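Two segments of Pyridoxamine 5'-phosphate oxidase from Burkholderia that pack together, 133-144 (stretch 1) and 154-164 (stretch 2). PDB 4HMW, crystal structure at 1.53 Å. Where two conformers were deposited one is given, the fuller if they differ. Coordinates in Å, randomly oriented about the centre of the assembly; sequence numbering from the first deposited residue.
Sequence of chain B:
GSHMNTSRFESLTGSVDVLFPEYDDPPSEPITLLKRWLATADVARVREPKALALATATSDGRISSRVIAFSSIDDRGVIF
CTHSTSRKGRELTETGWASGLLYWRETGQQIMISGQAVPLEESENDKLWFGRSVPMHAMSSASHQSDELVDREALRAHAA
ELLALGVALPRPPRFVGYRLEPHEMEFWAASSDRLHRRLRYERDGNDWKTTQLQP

Stretch 1 (133-144) SVPMHAMSSASH
Stretch 2 154-164: ALRAHAAELLA

Two helices of one chain, 134-142 and 154-164, pack with their axes 8.1 Å apart at closest approach and their N-to-C directions 136° apart, so they run roughly antiparallel but splayed. The register is set by Ala 138 and Ala 159, whose CA atoms lie 4.8 Å apart. Both backbones hold helical phi/psi near -65/-40 and the i to i-4 hydrogen bonds of an alpha helix. No hydrogen bond crosses between the stretches; the 473 Å² buried is a matter of apolar fit.

Stretch 1 opens with Ser 133, at phi/psi -78/162 and chi1 p, as N-cap: Met 136 N donates to Ser 133 OG at 3.2 Å, occupying an amide that the first turn leaves without a helical acceptor. Val 134 (chi1 t) points toward the partner helix and makes one of the tightest contacts, its CG1 3.3 Å from CD1 of Leu 163. That leucine leaves its backbone sideways, but chi1 t and chi2 p bring its end nearer, so the same methyl also lies 4.2 Å from Pro 135 CD. Met 136 and His 137 take no part in the contact.

Ala 138 is the close-packing point. Its CB points toward stretch 2 and reaches the backbone itself, 3.3 Å from Ala 159 O, while standing 4.0 Å from Leu 162 CB and 4.4 Å from both Ala 159 CB and Leu 163 CB. Small side chains on both helices accompany the short axial distance here. Met 139 points away at CB, yet its t, p, p rotamer curls the end back: CE lies 3.8 Å from Ala 159 CB and SD 3.9 Å from Leu 155 CD2.

One turn beyond His 137, Ser 141 (chi1 m) turns its hydroxyl to its own helix, Ser 141 OG donating to His 137 O at 2.8 Å. Its CB remains available for packing, 3.7 Å from CD1 of Leu 162 (chi1 m, chi2 t). Ala 142 repeats the alanine theme four residues after Ala 138: its CB is 4.1 Å from Ala 159 CB and 3.5 Å from Leu 155 CD2. Leu 155, with chi1 off-well at -147° and chi2 t, starts sideways and brings its end into this site.

Ser 143 leaves helical geometry at -103/136, although Ser 143 N still donates to Met 139 O at 2.9 Å. Its N is also 4.0 Å from Leu 155 CD2, marking the last contact before His 144, which makes none.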

# COMPACT_ATOMS: atom_id res chain seq x y z
N SER B 133 -0.14 -26.00 2.09
CA SER B 133 -0.18 -27.15 1.21
C SER B 133 1.23 -27.61 0.89
O SER B 133 2.20 -26.85 1.05
CB SER B 133 -0.90 -26.78 -0.09
OG SER B 133 -0.12 -25.87 -0.85
N VAL B 134 1.36 -28.85 0.41
CA VAL B 134 2.68 -29.36 0.06
C VAL B 134 3.26 -28.61 -1.14
O VAL B 134 4.44 -28.33 -1.18
CB VAL B 134 2.70 -30.89 -0.19
CG1 VAL B 134 4.08 -31.33 -0.63
CG2 VAL B 134 2.31 -31.66 1.05
N PRO B 135 2.43 -28.25 -2.13
CA PRO B 135 3.00 -27.42 -3.21
C PRO B 135 3.55 -26.08 -2.74
O PRO B 135 4.55 -25.60 -3.28
CB PRO B 135 1.81 -27.20 -4.14
CG PRO B 135 0.94 -28.37 -3.92
CD PRO B 135 1.08 -28.73 -2.46
N MET B 136 2.87 -25.45 -1.77
CA MET B 136 3.40 -24.23 -1.17
C MET B 136 4.73 -24.54 -0.47
O MET B 136 5.69 -23.77 -0.60
CB MET B 136 2.37 -23.62 -0.19
CG MET B 136 2.89 -22.38 0.53
SD MET B 136 4.04 -22.72 1.92
CE MET B 136 4.24 -21.04 2.51
N HIS B 137 4.78 -25.64 0.28
CA HIS B 137 6.03 -26.04 0.97
C HIS B 137 7.16 -26.18 -0.02
O HIS B 137 8.28 -25.78 0.24
CB HIS B 137 5.88 -27.40 1.64
CG HIS B 137 5.04 -27.36 2.87
ND1 HIS B 137 4.60 -28.51 3.50
CD2 HIS B 137 4.54 -26.32 3.57
CE1 HIS B 137 3.87 -28.17 4.55
NE2 HIS B 137 3.83 -26.85 4.62
N ALA B 138 6.86 -26.81 -1.14
CA ALA B 138 7.91 -27.14 -2.10
C ALA B 138 8.47 -25.86 -2.72
O ALA B 138 9.69 -25.71 -2.86
CB ALA B 138 7.37 -28.11 -3.18
N MET B 139 7.62 -24.93 -3.12
CA MET B 139 8.12 -23.72 -3.75
C MET B 139 8.81 -22.82 -2.71
O MET B 139 9.85 -22.21 -2.99
CB MET B 139 7.00 -22.95 -4.47
CG MET B 139 7.50 -21.71 -5.25
SD MET B 139 8.75 -22.13 -6.47
CE MET B 139 7.78 -23.04 -7.67
N SER B 140 8.23 -22.74 -1.52
CA SER B 140 8.80 -21.92 -0.45
C SER B 140 10.18 -22.46 -0.02
O SER B 140 11.05 -21.69 0.38
CB SER B 140 7.89 -21.88 0.77
OG SER B 140 6.72 -21.11 0.54
N SER B 141 10.36 -23.78 -0.09
CA SER B 141 11.63 -24.39 0.27
C SER B 141 12.67 -24.18 -0.83
O SER B 141 13.84 -23.96 -0.54
CB SER B 141 11.48 -25.88 0.50
OG SER B 141 10.65 -26.16 1.63
N ALA B 142 12.22 -24.25 -2.09
CA ALA B 142 13.09 -24.14 -3.26
C ALA B 142 13.53 -22.72 -3.54
O ALA B 142 14.57 -22.50 -4.18
CB ALA B 142 12.40 -24.73 -4.48
N SER B 143 12.73 -21.76 -3.07
CA SER B 143 12.97 -20.35 -3.32
C SER B 143 13.57 -19.62 -2.12
O SER B 143 13.10 -19.79 -0.98
CB SER B 143 11.64 -19.67 -3.66
OG SER B 143 11.89 -18.28 -3.90
N HIS B 144 14.57 -18.78 -2.38
CA HIS B 144 15.06 -17.81 -1.40
C HIS B 144 14.47 -16.47 -1.76
O HIS B 144 14.98 -15.78 -2.62
CB HIS B 144 16.59 -17.76 -1.38
CG HIS B 144 17.22 -18.93 -0.68
ND1 HIS B 144 17.43 -20.14 -1.30
CD2 HIS B 144 17.66 -19.07 0.59
CE1 HIS B 144 17.99 -20.98 -0.44
NE2 HIS B 144 18.15 -20.35 0.71
N ALA B 154 15.68 -24.52 -13.15
CA ALA B 154 16.24 -25.27 -12.04
C ALA B 154 15.39 -25.13 -10.79
O ALA B 154 15.12 -26.11 -10.10
CB ALA B 154 17.67 -24.80 -11.75
N LEU B 155 14.95 -23.91 -10.50
CA LEU B 155 14.09 -23.67 -9.34
C LEU B 155 12.79 -24.46 -9.51
O LEU B 155 12.36 -25.19 -8.61
CB LEU B 155 13.81 -22.17 -9.22
CG LEU B 155 13.64 -21.63 -7.79
CD1 LEU B 155 13.28 -20.15 -7.82
CD2 LEU B 155 12.61 -22.41 -7.05
N ARG B 156 12.15 -24.32 -10.66
CA ARG B 156 10.93 -25.07 -10.92
C ARG B 156 11.14 -26.57 -10.73
O ARG B 156 10.34 -27.23 -10.08
CB ARG B 156 10.44 -24.78 -12.34
CG ARG B 156 9.06 -25.33 -12.63
CD ARG B 156 8.54 -24.87 -13.98
NE ARG B 156 8.04 -23.49 -13.93
CZ ARG B 156 8.39 -22.51 -14.76
NH1 ARG B 156 9.28 -22.71 -15.74
NH2 ARG B 156 7.86 -21.31 -14.61
N ALA B 157 12.24 -27.07 -11.27
CA ALA B 157 12.55 -28.50 -11.19
C ALA B 157 12.77 -28.97 -9.75
O ALA B 157 12.38 -30.10 -9.40
CB ALA B 157 13.79 -28.84 -12.04
N HIS B 158 13.42 -28.14 -8.94
CA HIS B 158 13.69 -28.54 -7.56
C HIS B 158 12.40 -28.56 -6.75
O HIS B 158 12.21 -29.44 -5.93
CB HIS B 158 14.71 -27.62 -6.88
CG HIS B 158 16.10 -27.83 -7.38
ND1 HIS B 158 16.65 -29.09 -7.51
CD2 HIS B 158 17.04 -26.95 -7.81
CE1 HIS B 158 17.88 -28.98 -7.98
NE2 HIS B 158 18.13 -27.69 -8.18
N ALA B 159 11.51 -27.62 -7.02
CA ALA B 159 10.22 -27.64 -6.33
C ALA B 159 9.46 -28.91 -6.67
O ALA B 159 8.87 -29.53 -5.79
CB ALA B 159 9.40 -26.38 -6.67
N ALA B 160 9.49 -29.30 -7.93
CA ALA B 160 8.84 -30.53 -8.37
C ALA B 160 9.43 -31.78 -7.69
O ALA B 160 8.69 -32.69 -7.30
CB ALA B 160 8.96 -30.66 -9.87
N GLU B 161 10.75 -31.82 -7.57
CA GLU B 161 11.43 -32.93 -6.88
C GLU B 161 10.97 -33.07 -5.44
O GLU B 161 10.75 -34.19 -4.95
CB GLU B 161 12.94 -32.73 -6.88
CG GLU B 161 13.61 -32.91 -8.24
CD GLU B 161 15.06 -32.43 -8.23
OE1 GLU B 161 15.51 -31.80 -7.23
OE2 GLU B 161 15.76 -32.68 -9.25
N LEU B 162 10.87 -31.94 -4.73
CA LEU B 162 10.47 -31.98 -3.33
C LEU B 162 9.06 -32.52 -3.19
O LEU B 162 8.76 -33.34 -2.30
CB LEU B 162 10.54 -30.58 -2.70
CG LEU B 162 11.95 -30.07 -2.47
CD1 LEU B 162 11.89 -28.64 -2.00
CD2 LEU B 162 12.69 -30.97 -1.48
N LEU B 163 8.18 -32.09 -4.08
CA LEU B 163 6.81 -32.58 -4.04
C LEU B 163 6.73 -34.10 -4.31
O LEU B 163 5.92 -34.83 -3.69
CB LEU B 163 5.97 -31.79 -5.06
CG LEU B 163 4.48 -32.05 -5.17
CD1 LEU B 163 3.75 -31.63 -3.91
CD2 LEU B 163 3.94 -31.29 -6.36
N ALA B 164 7.56 -34.59 -5.22
CA ALA B 164 7.52 -35.99 -5.60
C ALA B 164 8.06 -36.96 -4.53
O ALA B 164 7.73 -38.15 -4.54
CB ALA B 164 8.27 -36.17 -6.91